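Local structure of mucus binding protein (Lactobacillus reuteri, 3I57) at residues E98-K103 / A161-S166; E28-S33 / Q67-I72. The protein probably anchors to the cell wall and helps the bacterium adhere to mucus, and its type 2 repeat, the part described here, also binds immunoglobulin. All coordinates share one frame; numbering follows the deposited sequence.

The repeat is a long, thin chain, and the two contacts sit on opposite sides of its centre, about 70 Å apart between their own centres and about 46 Å between nearest atoms. Interaction 2 comes first along the chain and closes before interaction 1 opens: it joins the 28-33 loop to strand 67-80 within the mucin binding domain. Interaction 1 sets strand 93-104 against strand 162-168 in the Muc B2-like domain. Strands 67-80 and 93-104 follow each other in sequence, and each pairs antiparallel with strand 112-127, placing both in one branched or curled mixed sheet. That sheet reaches both domains, while each contact packs its own domain locally.

Interaction 1. Residues E98-K103 / A161-S166; sequences ETVHYK and AVVKRS
The anti first torsions of E98 and V163 direct OE2 and CG1 at each other: with CG opposite the backbone N (chi1 159°) and the chain extended beyond it, E98 carries its carboxylate across to V163, whose CG1 is likewise anti to N (chi1 175°). OE2 of E98 ends 3.5 Å from V163 CG1. The same oxygen lies against the aliphatic root of R165, CB and CG, 3.4 Å from R165 CG. Here the two side chains cross at about a right angle, and E98 OE2 and R165 NE stay 5.3 Å apart. R165 bends at chi2 and folds back, which puts one guanidinium face over V163 CG1, offset toward the rim. R165 NH1 donates a nearly straight bond to K164 O (3.1 Å), approaching from above the carbonyl plane, and NH2 forms a salt bridge with E160. Deeper in, V100 CG2 packs against V163 CG1 at 4.0 Å.

This is face-to-face packing of two sheets in the Muc B2-like domain of a beta-grasp protein. Strand 93-104 belongs to the large mixed sheet, strand 162-168 to a small three-stranded one, and the CA atoms of V100 and V163 lie 8.2 Å apart. L148, from strand 148-149 of the small sheet, also touches E98 and V100, both buried. A water 2.7 Å from E98 OE1 probably donates to it; the water's link to the backbone N of R165 is weak. An alanine in place of R165 would remove the CG methylene beside E98 OE2 and the guanidinium over V163, and would probably leave E160 without its charged mate.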
ATOM      1  N   GLU A  98      11.442 -19.301  12.386  1.00  7.91           N
ATOM      2  CA  GLU A  98      11.521 -20.750  12.393  1.00  8.10           C
ATOM      3  C   GLU A  98      11.755 -21.172  13.850  1.00  8.43           C
ATOM      4  O   GLU A  98      12.575 -20.565  14.532  1.00  8.70           O
ATOM      5  CB  GLU A  98      12.677 -21.219  11.508  1.00  7.61           C
ATOM      6  CG  GLU A  98      13.126 -22.636  11.875  1.00  8.07           C
ATOM      7  CD  GLU A  98      14.330 -23.088  11.063  1.00  8.65           C
ATOM      8  OE1 GLU A  98      15.322 -22.328  11.053  1.00  7.16           O
ATOM      9  OE2 GLU A  98      14.265 -24.203  10.476  1.00  8.75           O
ATOM     10  N   THR A  99      11.025 -22.188  14.329  1.00  7.62           N
ATOM     11  CA  THR A  99      11.183 -22.673  15.709  1.00  7.64           C
ATOM     12  C   THR A  99      11.508 -24.153  15.667  1.00  6.89           C
ATOM     13  O   THR A  99      10.774 -24.933  15.039  1.00  6.70           O
ATOM     14  CB  THR A  99       9.876 -22.515  16.515  1.00  8.41           C
ATOM     15  OG1 THR A  99       9.525 -21.139  16.539  1.00  8.38           O
ATOM     16  CG2 THR A  99      10.063 -22.983  17.958  1.00  8.39           C
ATOM     17  N   VAL A 100      12.599 -24.523  16.327  1.00  7.56           N
ATOM     18  CA  VAL A 100      12.988 -25.918  16.456  1.00  7.65           C
ATOM     19  C   VAL A 100      12.930 -26.347  17.911  1.00  8.35           C
ATOM     20  O   VAL A 100      13.585 -25.752  18.781  1.00  9.05           O
ATOM     21  CB  VAL A 100      14.396 -26.161  15.937  1.00  8.50           C
ATOM     22  CG1 VAL A 100      14.755 -27.674  16.066  1.00  8.62           C
ATOM     23  CG2 VAL A 100      14.534 -25.645  14.486  1.00  6.76           C
ATOM     24  N   HIS A 101      12.109 -27.355  18.161  1.00  8.23           N
ATOM     25  CA  HIS A 101      11.996 -27.981  19.459  1.00  8.08           C
ATOM     26  C   HIS A 101      12.967 -29.154  19.548  1.00  8.72           C
ATOM     27  O   HIS A 101      13.321 -29.775  18.532  1.00  7.80           O
ATOM     28  CB  HIS A 101      10.566 -28.518  19.675  1.00  8.15           C
ATOM     29  CG  HIS A 101       9.493 -27.484  19.572  1.00  7.54           C
ATOM     30  ND1 HIS A 101       9.489 -26.329  20.327  1.00  9.60           N
ATOM     31  CD2 HIS A 101       8.355 -27.458  18.836  1.00 10.94           C
ATOM     32  CE1 HIS A 101       8.395 -25.633  20.057  1.00 11.82           C
ATOM     33  NE2 HIS A 101       7.702 -26.288  19.139  1.00 13.07           N
ATOM     34  N   TYR A 102      13.356 -29.491  20.782  1.00  8.74           N
ATOM     35  CA  TYR A 102      14.297 -30.604  21.020  1.00  9.57           C
ATOM     36  C   TYR A 102      13.702 -31.490  22.092  1.00  9.85           C
ATOM     37  O   TYR A 102      13.474 -31.038  23.222  1.00 11.04           O
ATOM     38  CB  TYR A 102      15.697 -30.116  21.438  1.00  9.03           C
ATOM     39  CG  TYR A 102      16.330 -29.205  20.418  1.00  9.17           C
ATOM     40  CD1 TYR A 102      16.805 -29.700  19.197  1.00  8.47           C
ATOM     41  CD2 TYR A 102      16.390 -27.830  20.650  1.00  9.99           C
ATOM     42  CE1 TYR A 102      17.350 -28.848  18.244  1.00  7.34           C
ATOM     43  CE2 TYR A 102      16.915 -26.972  19.719  1.00  9.63           C
ATOM     44  CZ  TYR A 102      17.405 -27.469  18.525  1.00 10.73           C
ATOM     45  OH  TYR A 102      17.913 -26.564  17.612  1.00 10.29           O
ATOM     46  N   LYS A 103      13.427 -32.736  21.723  1.00 10.40           N
ATOM     47  CA  LYS A 103      12.661 -33.650  22.576  1.00 11.95           C
ATOM     48  C   LYS A 103      13.231 -35.053  22.589  1.00 13.50           C
ATOM     49  O   LYS A 103      13.925 -35.463  21.666  1.00 12.63           O
ATOM     50  CB  LYS A 103      11.205 -33.723  22.098  1.00 12.45           C
ATOM     51  CG  LYS A 103      10.438 -32.372  22.150  1.00 11.86           C
ATOM     52  CD  LYS A 103       9.010 -32.484  21.593  1.00 15.93           C
ATOM     53  CE  LYS A 103       8.230 -31.164  21.711  1.00 17.63           C
ATOM     54  NZ  LYS A 103       6.757 -31.354  21.429  1.00 15.24           N
ATOM     55  N   ALA A 161      21.128 -33.205  12.707  1.00 12.10           N
ATOM     56  CA  ALA A 161      22.229 -32.547  13.360  1.00 11.91           C
ATOM     57  C   ALA A 161      22.231 -31.038  13.161  1.00 12.12           C
ATOM     58  O   ALA A 161      22.526 -30.294  14.087  1.00 11.20           O
ATOM     59  CB  ALA A 161      23.582 -33.171  12.925  1.00 12.83           C
ATOM     60  N   VAL A 162      21.887 -30.606  11.949  1.00 12.00           N
ATOM     61  CA  VAL A 162      21.849 -29.196  11.609  1.00 12.87           C
ATOM     62  C   VAL A 162      20.569 -28.974  10.828  1.00 11.84           C
ATOM     63  O   VAL A 162      20.334 -29.633   9.816  1.00 11.95           O
ATOM     64  CB  VAL A 162      23.088 -28.773  10.777  1.00 13.89           C
ATOM     65  CG1 VAL A 162      22.926 -27.389  10.232  1.00 14.65           C
ATOM     66  CG2 VAL A 162      24.339 -28.810  11.662  1.00 16.56           C
ATOM     67  N   VAL A 163      19.721 -28.082  11.334  1.00 10.85           N
ATOM     68  CA  VAL A 163      18.434 -27.816  10.689  1.00  9.70           C
ATOM     69  C   VAL A 163      18.537 -26.596   9.782  1.00  9.29           C
ATOM     70  O   VAL A 163      18.786 -25.497  10.249  1.00  9.90           O
ATOM     71  CB  VAL A 163      17.344 -27.610  11.752  1.00  8.91           C
ATOM     72  CG1 VAL A 163      16.039 -27.210  11.117  1.00  9.77           C
ATOM     73  CG2 VAL A 163      17.188 -28.895  12.557  1.00 10.27           C
ATOM     74  N   LYS A 164      18.391 -26.836   8.486  1.00  8.88           N
ATOM     75  CA  LYS A 164      18.389 -25.802   7.463  1.00  9.33           C
ATOM     76  C   LYS A 164      17.055 -25.838   6.750  1.00  7.94           C
ATOM     77  O   LYS A 164      16.677 -26.842   6.130  1.00  7.08           O
ATOM     78  CB  LYS A 164      19.519 -26.056   6.456  1.00  8.83           C
ATOM     79  CG  LYS A 164      20.924 -26.023   7.098  1.00 11.94           C
ATOM     80  CD  LYS A 164      21.993 -26.232   6.024  1.00 16.32           C
ATOM     81  CE  LYS A 164      23.398 -26.302   6.614  1.00 21.89           C
ATOM     82  NZ  LYS A 164      23.989 -27.674   6.540  1.00 25.48           N
ATOM     83  N   ARG A 165      16.304 -24.754   6.862  1.00  9.30           N
ATOM     84  CA  ARG A 165      15.013 -24.687   6.156  1.00  7.98           C
ATOM     85  C   ARG A 165      14.845 -23.299   5.560  1.00  8.41           C
ATOM     86  O   ARG A 165      15.599 -22.390   5.886  1.00  8.14           O
ATOM     87  CB  ARG A 165      13.851 -24.919   7.136  1.00  9.01           C
ATOM     88  CG  ARG A 165      13.866 -26.271   7.868  1.00  7.64           C
ATOM     89  CD  ARG A 165      13.507 -27.434   6.923  1.00  7.49           C
ATOM     90  NE  ARG A 165      13.277 -28.641   7.714  1.00  7.57           N
ATOM     91  CZ  ARG A 165      14.260 -29.428   8.162  1.00  8.13           C
ATOM     92  NH1 ARG A 165      15.519 -29.162   7.848  1.00  8.71           N
ATOM     93  NH2 ARG A 165      13.982 -30.485   8.917  1.00  9.22           N
ATOM     94  N   SER A 166      13.823 -23.147   4.724  1.00  8.17           N
ATOM     95  CA  SER A 166      13.517 -21.881   4.065  1.00  8.77           C
ATOM     96  C   SER A 166      12.029 -21.646   4.169  1.00  8.20           C
ATOM     97  O   SER A 166      11.256 -22.588   4.406  1.00  9.59           O
ATOM     98  CB  SER A 166      13.882 -21.962   2.585  1.00  7.03           C
ATOM     99  OG  SER A 166      15.297 -21.969   2.497  1.00 12.69           O
TER
HETATM  100  O   HOH W   1      17.440 -23.181   9.607  1.00 10.98           O

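Interaction 2. Residues E28-S33 / Q67-I72; sequences ETIPYS and QFYTVI
I30 and Q67 mark the closest backbone approach, and even there their CA atoms are 10.7 Å apart: an irregular loop runs beside a strand, and side chains bridge the gap. The loop bends at P31, the centre of an inverse gamma turn closed by Y32 N bonding to I30 O (2.8 Å). I30 points toward the strand, and with CG1 beside the backbone N (chi1 -63°) its CD1 reaches the Y69 ring obliquely, 4.4 Å from CE2 of Y69. The same CD1 also touches the side-chain end of Q67.

I30 sits in the core of the mucin binding domain, a beta-grasp unit of the ubiquitin clan, against V4 of strand 2-10 and L22 of strand 15-24. The loop leads from strand 15-24 into helix 35-43, and S33, ahead of the turn into that helix, caps A35 N with its OG. Strand 67-80 runs parallel to strand 2-10. The hydroxyl of Y69 is hydrogen-bonded to E57, and F53 stacks edge-to-face with both Y69 and Y32. Near the Q67 end lies the calcium site of Q2, D60, D62 and N65, with the Q67 side chain about 4 Å from the ion and touching D60.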
ATOM      1  N   GLU A  28     -21.014  38.317 -21.331  1.00  7.30           N
ATOM      2  CA  GLU A  28     -19.858  38.668 -20.523  1.00  6.68           C
ATOM      3  C   GLU A  28     -18.887  37.491 -20.540  1.00  7.06           C
ATOM      4  O   GLU A  28     -19.311  36.344 -20.450  1.00  7.12           O
ATOM      5  CB  GLU A  28     -20.311  38.978 -19.089  1.00  6.55           C
ATOM      6  CG  GLU A  28     -19.182  39.216 -18.072  1.00  7.84           C
ATOM      7  CD  GLU A  28     -19.682  39.186 -16.627  1.00  8.19           C
ATOM      8  OE1 GLU A  28     -20.897  39.405 -16.382  1.00  5.02           O
ATOM      9  OE2 GLU A  28     -18.843  38.966 -15.725  1.00  8.32           O
ATOM     10  N   THR A  29     -17.587  37.772 -20.656  1.00  7.22           N
ATOM     11  CA  THR A  29     -16.593  36.700 -20.489  1.00  7.20           C
ATOM     12  C   THR A  29     -16.595  36.194 -19.029  1.00  7.32           C
ATOM     13  O   THR A  29     -16.540  37.000 -18.092  1.00  6.80           O
ATOM     14  CB  THR A  29     -15.191  37.155 -20.923  1.00  7.40           C
ATOM     15  OG1 THR A  29     -15.206  37.422 -22.325  1.00  6.47           O
ATOM     16  CG2 THR A  29     -14.099  36.043 -20.604  1.00  8.79           C
ATOM     17  N   ILE A  30     -16.680  34.875 -18.824  1.00  6.76           N
ATOM     18  CA  ILE A  30     -16.861  34.374 -17.430  1.00  6.98           C
ATOM     19  C   ILE A  30     -15.575  34.689 -16.656  1.00  5.88           C
ATOM     20  O   ILE A  30     -14.532  34.229 -17.051  1.00  7.12           O
ATOM     21  CB  ILE A  30     -17.173  32.849 -17.368  1.00  6.71           C
ATOM     22  CG1 ILE A  30     -18.510  32.507 -18.054  1.00  7.02           C
ATOM     23  CG2 ILE A  30     -17.166  32.370 -15.890  1.00  7.51           C
ATOM     24  CD1 ILE A  30     -18.611  31.044 -18.530  1.00  8.81           C
ATOM     25  N   PRO A  31     -15.642  35.515 -15.594  1.00  7.21           N
ATOM     26  CA  PRO A  31     -14.416  35.966 -14.944  1.00  7.57           C
ATOM     27  C   PRO A  31     -13.935  34.936 -13.956  1.00  8.40           C
ATOM     28  O   PRO A  31     -14.055  35.124 -12.737  1.00  7.99           O
ATOM     29  CB  PRO A  31     -14.834  37.268 -14.240  1.00  7.93           C
ATOM     30  CG  PRO A  31     -16.297  37.095 -13.989  1.00  7.64           C
ATOM     31  CD  PRO A  31     -16.834  36.228 -15.094  1.00  5.73           C
ATOM     32  N   TYR A  32     -13.426  33.826 -14.486  1.00  8.25           N
ATOM     33  CA  TYR A  32     -13.012  32.701 -13.662  1.00  8.95           C
ATOM     34  C   TYR A  32     -11.838  32.007 -14.325  1.00  8.82           C
ATOM     35  O   TYR A  32     -11.755  31.913 -15.572  1.00  9.04           O
ATOM     36  CB  TYR A  32     -14.175  31.698 -13.550  1.00  8.16           C
ATOM     37  CG  TYR A  32     -13.985  30.553 -12.582  1.00  7.97           C
ATOM     38  CD1 TYR A  32     -14.343  30.686 -11.242  1.00  6.22           C
ATOM     39  CD2 TYR A  32     -13.502  29.325 -13.020  1.00  8.24           C
ATOM     40  CE1 TYR A  32     -14.191  29.644 -10.340  1.00  9.31           C
ATOM     41  CE2 TYR A  32     -13.346  28.283 -12.146  1.00  7.72           C
ATOM     42  CZ  TYR A  32     -13.706  28.432 -10.811  1.00  9.50           C
ATOM     43  OH  TYR A  32     -13.529  27.369  -9.974  1.00  9.08           O
ATOM     44  N   SER A  33     -10.965  31.497 -13.470  1.00  9.24           N
ATOM     45  CA  SER A  33      -9.904  30.585 -13.877  1.00  9.14           C
ATOM     46  C   SER A  33      -9.911  29.374 -12.957  1.00  9.12           C
ATOM     47  O   SER A  33     -10.160  29.491 -11.752  1.00  9.87           O
ATOM     48  CB  SER A  33      -8.543  31.260 -13.770  1.00  9.48           C
ATOM     49  OG  SER A  33      -7.500  30.304 -13.708  1.00  9.69           O
ATOM     50  N   GLN A  67     -24.882  26.735 -17.113  1.00 10.18           N
ATOM     51  CA  GLN A  67     -23.701  26.164 -17.737  1.00  8.94           C
ATOM     52  C   GLN A  67     -22.935  25.382 -16.682  1.00  8.42           C
ATOM     53  O   GLN A  67     -22.714  25.897 -15.602  1.00  9.30           O
ATOM     54  CB  GLN A  67     -22.821  27.278 -18.306  1.00  8.47           C
ATOM     55  CG  GLN A  67     -23.426  27.920 -19.572  1.00  9.85           C
ATOM     56  CD  GLN A  67     -22.815  29.270 -19.898  1.00 11.44           C
ATOM     57  OE1 GLN A  67     -21.732  29.363 -20.505  1.00 13.68           O
ATOM     58  NE2 GLN A  67     -23.500  30.312 -19.507  1.00 10.16           N
ATOM     59  N   PHE A  68     -22.564  24.141 -16.988  1.00  6.68           N
ATOM     60  CA  PHE A  68     -21.752  23.333 -16.079  1.00  7.03           C
ATOM     61  C   PHE A  68     -20.429  22.966 -16.717  1.00  6.83           C
ATOM     62  O   PHE A  68     -20.404  22.556 -17.887  1.00  7.74           O
ATOM     63  CB  PHE A  68     -22.510  22.036 -15.713  1.00  6.99           C
ATOM     64  CG  PHE A  68     -23.815  22.287 -14.978  1.00  7.59           C
ATOM     65  CD1 PHE A  68     -23.885  22.152 -13.606  1.00  7.76           C
ATOM     66  CD2 PHE A  68     -24.966  22.663 -15.666  1.00  8.94           C
ATOM     67  CE1 PHE A  68     -25.106  22.373 -12.905  1.00  8.23           C
ATOM     68  CE2 PHE A  68     -26.180  22.900 -14.988  1.00 10.24           C
ATOM     69  CZ  PHE A  68     -26.255  22.759 -13.624  1.00 11.18           C
ATOM     70  N   TYR A  69     -19.332  23.065 -15.961  1.00  5.87           N
ATOM     71  CA  TYR A  69     -18.041  22.621 -16.472  1.00  5.83           C
ATOM     72  C   TYR A  69     -17.330  21.839 -15.398  1.00  6.22           C
ATOM     73  O   TYR A  69     -17.220  22.322 -14.263  1.00  5.33           O
ATOM     74  CB  TYR A  69     -17.174  23.824 -16.837  1.00  5.51           C
ATOM     75  CG  TYR A  69     -17.863  24.715 -17.808  1.00  7.02           C
ATOM     76  CD1 TYR A  69     -17.923  24.382 -19.162  1.00  9.12           C
ATOM     77  CD2 TYR A  69     -18.526  25.866 -17.377  1.00  8.84           C
ATOM     78  CE1 TYR A  69     -18.585  25.185 -20.057  1.00  9.49           C
ATOM     79  CE2 TYR A  69     -19.173  26.684 -18.281  1.00 10.61           C
ATOM     80  CZ  TYR A  69     -19.205  26.337 -19.610  1.00 11.94           C
ATOM     81  OH  TYR A  69     -19.855  27.155 -20.510  1.00 12.54           O
ATOM     82  N   THR A  70     -16.837  20.660 -15.753  1.00  7.09           N
ATOM     83  CA  THR A  70     -16.107  19.821 -14.788  1.00  7.01           C
ATOM     84  C   THR A  70     -14.580  19.983 -14.883  1.00  7.31           C
ATOM     85  O   THR A  70     -14.012  20.297 -15.948  1.00  7.15           O
ATOM     86  CB  THR A  70     -16.487  18.332 -14.936  1.00  7.54           C
ATOM     87  OG1 THR A  70     -16.215  17.905 -16.273  1.00  7.12           O
ATOM     88  CG2 THR A  70     -17.986  18.101 -14.635  1.00  7.25           C
ATOM     89  N   VAL A  71     -13.915  19.834 -13.733  1.00  6.47           N
ATOM     90  CA  VAL A  71     -12.472  19.782 -13.686  1.00  6.53           C
ATOM     91  C   VAL A  71     -12.183  18.450 -13.019  1.00  6.68           C
ATOM     92  O   VAL A  71     -12.517  18.240 -11.851  1.00  5.74           O
ATOM     93  CB  VAL A  71     -11.846  20.945 -12.834  1.00  6.60           C
ATOM     94  CG1 VAL A  71     -10.330  20.834 -12.830  1.00  7.74           C
ATOM     95  CG2 VAL A  71     -12.217  22.308 -13.424  1.00  7.15           C
ATOM     96  N   ILE A  72     -11.587  17.540 -13.766  1.00  6.02           N
ATOM     97  CA  ILE A  72     -11.568  16.158 -13.323  1.00  6.19           C
ATOM     98  C   ILE A  72     -10.136  15.811 -12.948  1.00  6.07           C
ATOM     99  O   ILE A  72      -9.208  16.121 -13.690  1.00  6.50           O
ATOM    100  CB  ILE A  72     -12.086  15.182 -14.428  1.00  6.22           C
ATOM    101  CG1 ILE A  72     -13.561  15.449 -14.746  1.00  7.57           C
ATOM    102  CG2 ILE A  72     -11.964  13.704 -13.973  1.00  4.73           C
ATOM    103  CD1 ILE A  72     -14.082  14.726 -16.002  1.00 11.76           C
TER